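Local coordinates for pullulanase (Bacillus acidopullulyticus, PDB 2WAN), which hydrolyses the alpha-1,6-glucosidic linkages of pullulan, and probably the branch points of related starch polysaccharides, at residues A[115-120]-A[288-293]; A[775-780]-A[784-789]; A[867-872]-A[882-887]. All blocks are in the same frame, centred on the assembly; numbering follows the deposited sequence.

Interaction 1: A[115-120]-A[288-293]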
loop_
_atom_site.group_PDB
_atom_site.type_symbol
_atom_site.label_atom_id
_atom_site.label_comp_id
_atom_site.label_asym_id
_atom_site.label_seq_id
_atom_site.Cartn_x
_atom_site.Cartn_y
_atom_site.Cartn_z
ATOM N N SER A 115 -13.899 -8.039 29.201
ATOM C CA SER A 115 -14.614 -7.627 27.982
ATOM C C SER A 115 -14.031 -8.214 26.682
ATOM O O SER A 115 -14.693 -8.205 25.644
ATOM C CB SER A 115 -14.737 -6.098 27.888
ATOM O OG SER A 115 -13.463 -5.487 27.819
ATOM N N ASN A 116 -12.796 -8.700 26.757
ATOM C CA ASN A 116 -12.108 -9.355 25.635
ATOM C C ASN A 116 -10.915 -10.146 26.135
ATOM O O ASN A 116 -10.299 -9.776 27.140
ATOM C CB ASN A 116 -11.614 -8.331 24.592
ATOM C CG ASN A 116 -11.256 -8.984 23.254
ATOM O OD1 ASN A 116 -12.138 -9.317 22.467
ATOM N ND2 ASN A 116 -9.969 -9.157 22.996
ATOM N N ALA A 117 -10.575 -11.229 25.434
ATOM C CA ALA A 117 -9.375 -12.003 25.750
ATOM C C ALA A 117 -8.789 -12.695 24.522
ATOM O O ALA A 117 -9.521 -13.320 23.740
ATOM C CB ALA A 117 -9.652 -13.033 26.849
ATOM N N TYR A 118 -7.471 -12.578 24.377
ATOM C CA TYR A 118 -6.745 -13.158 23.250
ATOM C C TYR A 118 -5.659 -14.095 23.737
ATOM O O TYR A 118 -4.945 -13.786 24.688
ATOM C CB TYR A 118 -6.074 -12.056 22.410
ATOM C CG TYR A 118 -6.981 -11.234 21.530
ATOM C CD1 TYR A 118 -7.982 -11.838 20.746
ATOM C CD2 TYR A 118 -6.807 -9.850 21.428
ATOM C CE1 TYR A 118 -8.794 -11.092 19.916
ATOM C CE2 TYR A 118 -7.605 -9.091 20.593
ATOM C CZ TYR A 118 -8.604 -9.718 19.829
ATOM O OH TYR A 118 -9.415 -8.984 18.996
ATOM N N LEU A 119 -5.517 -15.230 23.064
ATOM C CA LEU A 119 -4.391 -16.109 23.276
ATOM C C LEU A 119 -3.307 -15.663 22.294
ATOM O O LEU A 119 -3.378 -15.960 21.087
ATOM C CB LEU A 119 -4.810 -17.576 23.062
ATOM C CG LEU A 119 -3.814 -18.692 23.399
ATOM C CD1 LEU A 119 -3.440 -18.691 24.909
ATOM C CD2 LEU A 119 -4.376 -20.056 22.978
ATOM N N ASP A 120 -2.323 -14.921 22.804
ATOM C CA ASP A 120 -1.310 -14.281 21.947
ATOM C C ASP A 120 0.025 -14.995 21.908
ATOM O O ASP A 120 0.920 -14.593 21.170
ATOM C CB ASP A 120 -1.114 -12.801 22.320
ATOM C CG ASP A 120 -2.192 -11.900 21.737
ATOM O OD1 ASP A 120 -2.785 -12.238 20.675
ATOM O OD2 ASP A 120 -2.453 -10.836 22.334
ATOM N N LEU A 288 -12.120 -22.055 25.242
ATOM C CA LEU A 288 -11.308 -21.588 26.366
ATOM C C LEU A 288 -11.930 -20.335 26.961
ATOM O O LEU A 288 -12.399 -19.457 26.230
ATOM C CB LEU A 288 -9.856 -21.335 25.925
ATOM C CG LEU A 288 -9.164 -22.358 25.003
ATOM C CD1 LEU A 288 -7.867 -21.805 24.441
ATOM C CD2 LEU A 288 -8.919 -23.706 25.701
ATOM N N ASP A 289 -11.949 -20.265 28.293
ATOM C CA ASP A 289 -12.561 -19.148 29.013
ATOM C C ASP A 289 -11.627 -18.599 30.079
ATOM O O ASP A 289 -10.840 -19.341 30.665
ATOM C CB ASP A 289 -13.876 -19.575 29.671
ATOM C CG ASP A 289 -15.093 -19.215 28.845
ATOM O OD1 ASP A 289 -16.139 -18.892 29.447
ATOM O OD2 ASP A 289 -15.013 -19.250 27.599
ATOM N N VAL A 290 -11.720 -17.295 30.315
ATOM C CA VAL A 290 -10.951 -16.649 31.373
ATOM C C VAL A 290 -11.895 -15.855 32.268
ATOM O O VAL A 290 -12.886 -15.298 31.801
ATOM C CB VAL A 290 -9.801 -15.750 30.808
ATOM C CG1 VAL A 290 -10.358 -14.615 29.969
ATOM C CG2 VAL A 290 -8.906 -15.217 31.938
ATOM N N ALA A 291 -11.597 -15.847 33.565
ATOM C CA ALA A 291 -12.356 -15.070 34.533
ATOM C C ALA A 291 -11.419 -14.556 35.617
ATOM O O ALA A 291 -10.286 -15.031 35.751
ATOM C CB ALA A 291 -13.470 -15.925 35.152
ATOM N N ALA A 292 -11.903 -13.571 36.369
ATOM C CA ALA A 292 -11.267 -13.119 37.608
ATOM C C ALA A 292 -12.353 -12.827 38.642
ATOM O O ALA A 292 -13.520 -12.625 38.283
ATOM C CB ALA A 292 -10.406 -11.886 37.360
ATOM N N ASP A 293 -11.965 -12.809 39.917
ATOM C CA ASP A 293 -12.899 -12.531 41.017
ATOM C C ASP A 293 -13.628 -11.202 40.834
ATOM O O ASP A 293 -12.996 -10.150 40.705
ATOM C CB ASP A 293 -12.164 -12.556 42.364
ATOM C CG ASP A 293 -11.840 -13.971 42.829
ATOM O OD1 ASP A 293 -12.669 -14.880 42.609
ATOM O OD2 ASP A 293 -10.758 -14.175 43.421
#
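Ala117 and Val290 meet methyl to methyl, with Ala117 CB 3.6 Å from Val290 CG1. Both side chains point toward the opposite strand, and their CA atoms lie 7.5 Å apart. Alanine is short enough to suit this narrower part of the contact. Val290 places CG1 between its backbone N and carbonyl carbon (chi1 62°), which brings that branch to Ala117, while CG2 lies anti to N.

Two residues along each strand the backbones are wider apart, and two leucines, with their longer chains, span the distance. Leu119 CD2 comes 4.2 Å from Leu288 CD1, the two branched side chains crossing obliquely.

Ile300 of strand 295-302 touches Leu119, Leu288 and Val290, joining the two pairs into one buried apolar cluster. Asn116 and Asp289 point away from the other strand. The Asn116 amide places ND2 3.3 Å above the centre of one face of the Tyr118 ring, and Tyr118 OH bonds to Gln571 and Thr576.

Strands 114-121 and 288-292 are not paired with each other but flank strand 295-302: 288-292 pairs with it antiparallel, whereas Ala117 and Leu119 both bond to Leu301, the pattern of a parallel pair. The contact is thus one between two strands of a mixed beta sheet whose inward apolar residues meet over Ile300 of their common neighbour.

Interaction 2: A[775-780]-A[784-789]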
loop_
_atom_site.group_PDB
_atom_site.type_symbol
_atom_site.label_atom_id
_atom_site.label_comp_id
_atom_site.label_asym_id
_atom_site.label_seq_id
_atom_site.Cartn_x
_atom_site.Cartn_y
_atom_site.Cartn_z
ATOM N N PHE A 775 3.779 9.074 -14.264
ATOM C CA PHE A 775 2.451 8.456 -14.182
ATOM C C PHE A 775 1.460 9.536 -14.552
ATOM O O PHE A 775 1.647 10.715 -14.166
ATOM C CB PHE A 775 2.207 8.023 -12.715
ATOM C CG PHE A 775 0.770 7.651 -12.395
ATOM C CD1 PHE A 775 0.378 6.311 -12.320
ATOM C CD2 PHE A 775 -0.178 8.638 -12.127
ATOM C CE1 PHE A 775 -0.938 5.966 -11.978
ATOM C CE2 PHE A 775 -1.488 8.306 -11.806
ATOM C CZ PHE A 775 -1.874 6.962 -11.748
ATOM N N MET A 776 0.413 9.153 -15.281
ATOM C CA MET A 776 -0.677 10.100 -15.586
ATOM C C MET A 776 -2.029 9.419 -15.431
ATOM O O MET A 776 -2.172 8.208 -15.705
ATOM C CB MET A 776 -0.525 10.674 -17.003
ATOM C CG MET A 776 -0.621 9.627 -18.128
ATOM S SD MET A 776 -0.479 10.276 -19.799
ATOM C CE MET A 776 -2.053 11.129 -19.971
ATOM N N GLN A 777 -3.020 10.199 -14.993
ATOM C CA GLN A 777 -4.398 9.723 -15.001
ATOM C C GLN A 777 -4.871 9.656 -16.453
ATOM O O GLN A 777 -4.814 10.641 -17.181
ATOM C CB GLN A 777 -5.318 10.678 -14.230
ATOM C CG GLN A 777 -6.754 10.107 -14.127
ATOM C CD GLN A 777 -7.770 10.994 -13.423
ATOM O OE1 GLN A 777 -8.877 10.532 -13.145
ATOM N NE2 GLN A 777 -7.425 12.265 -13.153
ATOM N N GLY A 778 -5.330 8.485 -16.882
ATOM C CA GLY A 778 -5.822 8.336 -18.253
ATOM C C GLY A 778 -6.902 9.365 -18.566
ATOM O O GLY A 778 -7.794 9.610 -17.772
ATOM N N GLY A 779 -6.788 9.996 -19.721
ATOM C CA GLY A 779 -7.784 10.973 -20.142
ATOM C C GLY A 779 -7.338 12.394 -19.913
ATOM O O GLY A 779 -7.940 13.310 -20.444
ATOM N N GLU A 780 -6.268 12.603 -19.149
ATOM C CA GLU A 780 -5.789 13.988 -18.963
ATOM C C GLU A 780 -5.339 14.614 -20.294
ATOM O O GLU A 780 -5.414 15.841 -20.464
ATOM C CB GLU A 780 -4.662 14.065 -17.918
ATOM C CG GLU A 780 -5.027 13.631 -16.488
ATOM C CD GLU A 780 -6.134 14.452 -15.834
ATOM O OE1 GLU A 780 -7.297 14.451 -16.307
ATOM O OE2 GLU A 780 -5.827 15.063 -14.799
ATOM N N ARG A 784 -10.075 15.440 -19.769
ATOM C CA ARG A 784 -11.228 14.737 -19.204
ATOM C C ARG A 784 -11.766 15.509 -18.000
ATOM O O ARG A 784 -10.999 16.069 -17.219
ATOM C CB ARG A 784 -10.834 13.309 -18.817
ATOM C CG ARG A 784 -11.868 12.541 -18.004
ATOM C CD ARG A 784 -11.537 11.062 -18.088
ATOM N NE ARG A 784 -12.211 10.223 -17.097
ATOM C CZ ARG A 784 -11.719 9.963 -15.892
ATOM N NH1 ARG A 784 -10.577 10.526 -15.515
ATOM N NH2 ARG A 784 -12.372 9.137 -15.064
ATOM N N THR A 785 -13.090 15.594 -17.907
ATOM C CA THR A 785 -13.740 16.365 -16.846
ATOM C C THR A 785 -14.756 15.496 -16.104
ATOM O O THR A 785 -15.473 14.697 -16.727
ATOM C CB THR A 785 -14.422 17.659 -17.408
ATOM O OG1 THR A 785 -15.102 18.343 -16.348
ATOM C CG2 THR A 785 -15.417 17.342 -18.502
ATOM N N LYS A 786 -14.784 15.639 -14.777
ATOM C CA LYS A 786 -15.763 14.976 -13.917
ATOM C C LYS A 786 -16.792 15.991 -13.428
ATOM O O LYS A 786 -17.508 15.748 -12.443
ATOM C CB LYS A 786 -15.073 14.334 -12.707
ATOM C CG LYS A 786 -14.144 13.152 -13.090
ATOM C CD LYS A 786 -13.359 12.601 -11.920
ATOM C CE LYS A 786 -12.477 11.379 -12.346
ATOM N NZ LYS A 786 -11.802 10.805 -11.138
ATOM N N GLY A 787 -16.857 17.129 -14.112
ATOM C CA GLY A 787 -17.758 18.212 -13.688
ATOM C C GLY A 787 -17.448 18.733 -12.298
ATOM O O GLY A 787 -18.339 19.250 -11.609
ATOM N N GLY A 788 -16.188 18.604 -11.880
ATOM C CA GLY A 788 -15.748 19.081 -10.585
ATOM C C GLY A 788 -15.807 18.083 -9.446
ATOM O O GLY A 788 -15.419 18.407 -8.328
ATOM N N ASN A 789 -16.297 16.873 -9.721
ATOM C CA ASN A 789 -16.356 15.822 -8.710
ATOM C C ASN A 789 -14.951 15.505 -8.185
ATOM O O ASN A 789 -14.025 15.310 -8.974
ATOM C CB ASN A 789 -16.991 14.565 -9.323
ATOM C CG ASN A 789 -17.487 13.597 -8.279
ATOM O OD1 ASN A 789 -16.706 13.100 -7.466
ATOM N ND2 ASN A 789 -18.790 13.316 -8.298
HETATM O O HOH W 1 -11.062 8.432 -12.506
HETATM O O HOH W 2 -8.583 12.139 -16.701
HETATM O O HOH W 3 -8.355 16.731 -17.024
#
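Arg784 NH1 donates to Gln777 OE1 over 2.9 Å, with an N-H...O angle of 154°. The oxygen lies in the guanidinium plane, but the nitrogen stands well above the amide's carbonyl plane, not on a lone pair; the two planes are 86° apart. Gln777 is extended beyond CG and Arg784 from CG to NE, and the two chains cross at about a right angle.

The backbone adds a second bond, Arg784 N to Gly779 O at 3.1 Å. One water accepts from Arg784 NH2 and Lys786 NZ and donates to Gln777 OE1; another accepts from Arg784 NH1 and donates to Gly778 O and Glu780 OE1. Glutamine suits position 777 because its long neutral amide offers one oxygen to both Arg784 and the first water. Outside the segments, Arg784 NH2 also donates to Asn800 O, Lys786 NZ bonds to Ser792, and Glu780 OE2 to Thr733. With a leucine in place of Gln777, Arg784 NH1 and that water would probably lose their shared acceptor, leaving the guanidinium freer to turn.

Packing is closest where Arg784 CB lies 3.3 Å from Gly779 O. A side chain on Gly779 would run into Arg784 CD, and at its backbone angles (phi 101°) would also press on Gly778 O, so only glycine sits easily at this third position of the type II turn from Gln777 to Glu780.

That turn follows directly on strand 773-777, the eighth of the parallel barrel; the contact ties the loop beyond to the C-terminal rim of a TIM barrel, the end that carries the active site in alpha-amylase relatives.

Interaction 3: A[867-872]-A[882-887]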
loop_
_atom_site.group_PDB
_atom_site.type_symbol
_atom_site.label_atom_id
_atom_site.label_comp_id
_atom_site.label_asym_id
_atom_site.label_seq_id
_atom_site.Cartn_x
_atom_site.Cartn_y
_atom_site.Cartn_z
ATOM N N ASN A 867 24.098 17.221 -25.045
ATOM C CA ASN A 867 23.561 18.059 -23.999
ATOM C C ASN A 867 22.098 18.343 -24.310
ATOM O O ASN A 867 21.761 18.660 -25.469
ATOM C CB ASN A 867 24.336 19.396 -23.942
ATOM C CG ASN A 867 25.783 19.218 -23.525
ATOM O OD1 ASN A 867 26.105 18.421 -22.630
ATOM N ND2 ASN A 867 26.677 19.964 -24.176
ATOM N N ILE A 868 21.250 18.215 -23.290
ATOM C CA ILE A 868 19.850 18.611 -23.397
ATOM C C ILE A 868 19.548 19.669 -22.355
ATOM O O ILE A 868 19.875 19.511 -21.176
ATOM C CB ILE A 868 18.896 17.411 -23.186
ATOM C CG1 ILE A 868 19.289 16.248 -24.115
ATOM C CG2 ILE A 868 17.414 17.852 -23.391
ATOM C CD1 ILE A 868 18.462 14.985 -23.935
ATOM N N ILE A 869 18.919 20.764 -22.787
ATOM C CA ILE A 869 18.458 21.767 -21.820
ATOM C C ILE A 869 16.936 21.782 -21.767
ATOM O O ILE A 869 16.286 21.747 -22.799
ATOM C CB ILE A 869 18.985 23.193 -22.126
ATOM C CG1 ILE A 869 20.462 23.281 -21.774
ATOM C CG2 ILE A 869 18.156 24.262 -21.334
ATOM C CD1 ILE A 869 21.126 24.585 -22.260
ATOM N N VAL A 870 16.383 21.787 -20.552
ATOM C CA VAL A 870 14.939 21.931 -20.360
ATOM C C VAL A 870 14.721 23.149 -19.452
ATOM O O VAL A 870 15.419 23.302 -18.450
ATOM C CB VAL A 870 14.327 20.684 -19.646
ATOM C CG1 VAL A 870 12.838 20.888 -19.298
ATOM C CG2 VAL A 870 14.505 19.421 -20.500
ATOM N N MET A 871 13.749 23.999 -19.790
ATOM C CA MET A 871 13.344 25.099 -18.892
ATOM C C MET A 871 11.826 25.205 -18.802
ATOM O O MET A 871 11.144 25.269 -19.840
ATOM C CB MET A 871 13.926 26.443 -19.362
ATOM C CG MET A 871 13.462 27.617 -18.492
ATOM S SD MET A 871 14.413 29.080 -18.909
ATOM C CE MET A 871 13.303 30.360 -18.298
ATOM N N TYR A 872 11.313 25.219 -17.570
ATOM C CA TYR A 872 9.888 25.419 -17.310
ATOM C C TYR A 872 9.669 26.888 -17.004
ATOM O O TYR A 872 10.309 27.427 -16.094
ATOM C CB TYR A 872 9.415 24.594 -16.107
ATOM C CG TYR A 872 9.844 23.142 -16.101
ATOM C CD1 TYR A 872 9.552 22.295 -17.163
ATOM C CD2 TYR A 872 10.503 22.617 -14.998
ATOM C CE1 TYR A 872 9.953 20.934 -17.135
ATOM C CE2 TYR A 872 10.911 21.282 -14.964
ATOM C CZ TYR A 872 10.632 20.457 -16.033
ATOM O OH TYR A 872 11.032 19.143 -15.973
ATOM N N ASN A 882 20.193 32.392 -20.287
ATOM C CA ASN A 882 21.574 32.438 -20.753
ATOM C C ASN A 882 22.059 31.037 -21.026
ATOM O O ASN A 882 21.849 30.149 -20.203
ATOM C CB ASN A 882 22.439 33.126 -19.713
ATOM C CG ASN A 882 22.157 34.622 -19.659
ATOM O OD1 ASN A 882 22.114 35.269 -20.694
ATOM N ND2 ASN A 882 21.918 35.153 -18.468
ATOM N N LEU A 883 22.692 30.839 -22.178
ATOM C CA LEU A 883 23.073 29.484 -22.582
ATOM C C LEU A 883 24.567 29.211 -22.392
ATOM O O LEU A 883 25.388 30.138 -22.490
ATOM C CB LEU A 883 22.664 29.221 -24.030
ATOM C CG LEU A 883 21.176 29.312 -24.366
ATOM C CD1 LEU A 883 20.987 29.292 -25.881
ATOM C CD2 LEU A 883 20.433 28.150 -23.697
ATOM N N PRO A 884 24.929 27.938 -22.111
ATOM C CA PRO A 884 26.341 27.557 -22.207
ATOM C C PRO A 884 26.853 27.735 -23.633
ATOM O O PRO A 884 26.057 27.892 -24.575
ATOM C CB PRO A 884 26.343 26.069 -21.832
ATOM C CG PRO A 884 25.031 25.856 -21.071
ATOM C CD PRO A 884 24.069 26.792 -21.760
ATOM N N SER A 885 28.171 27.654 -23.798
ATOM C CA SER A 885 28.813 27.888 -25.094
ATOM C C SER A 885 28.285 26.985 -26.208
ATOM O O SER A 885 27.746 25.899 -25.946
ATOM C CB SER A 885 30.340 27.710 -24.969
ATOM O OG SER A 885 30.648 26.364 -24.636
ATOM N N GLY A 886 28.429 27.455 -27.447
ATOM C CA GLY A 886 28.155 26.640 -28.611
ATOM C C GLY A 886 26.792 26.857 -29.231
ATOM O O GLY A 886 25.989 27.667 -28.747
ATOM N N ASP A 887 26.562 26.144 -30.325
ATOM C CA ASP A 887 25.304 26.196 -31.059
ATOM C C ASP A 887 24.262 25.299 -30.400
ATOM O O ASP A 887 24.526 24.116 -30.136
ATOM C CB ASP A 887 25.526 25.750 -32.507
ATOM C CG ASP A 887 24.282 25.941 -33.367
ATOM O OD1 ASP A 887 23.697 24.938 -33.803
ATOM O OD2 ASP A 887 23.866 27.100 -33.563
#
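All direct contact between 867-872 and 882-887 is apolar and gathers on one methyl, Ile869 CD1. It lies 3.7 Å from Pro884 CD, the side chains reaching toward each other tip to tip, and 3.9 Å from Leu883 CD2, whose chain it meets at a slant. Ile869 sets CG1 anti to its carbonyl carbon (chi1 -74°) and runs on nearly straight to CD1; this longer branch, met by the side chain of Leu883 from the other side, bridges the 9.0 Å between the CA atoms of Ile869 and Leu883. Isoleucine's beta-branched shape suits an extended strand while its CG1-CD1 branch reaches the loop, and proline's rigid ring gives the loop a firm apolar surface to meet it.

Further apolar packing completes the patch. Trp888 touches both Ile869 and Leu883, and Leu919 of strand 915-920 lies against Leu883.

Hydrogen bonds hold the surroundings instead. Ile869 pairs through its backbone with Leu919, Pro884 O accepts from Trp888 NE1, and Gln921 NE2 serves the carbonyls of Ser885 and Asp887.

Chemically, then, the loop's apolar end meets the strand of this all-beta domain through shape and dispersion, while direction comes from the neighbouring hydrogen bonds.

The three contacts follow one another along the chain without interlocking, each closing before the next opens, and none touches another. Interaction 1 belongs to a mixed beta sheet near the start of the modelled chain, interaction 2 to the end of the eighth strand of the parallel barrel, and interaction 3 to the C-terminal all-beta domain. Interactions 1 and 3 have their centres about 72 Å apart, on opposite sides of the chain's centre; the centres of interactions 1 and 2 are about 52 Å apart. Interactions 2 and 3 are closer, with nearest atoms about 13 Å apart. They share no sheet, so each is a local contact within its own part of a multidomain enzyme built round the catalytic barrel.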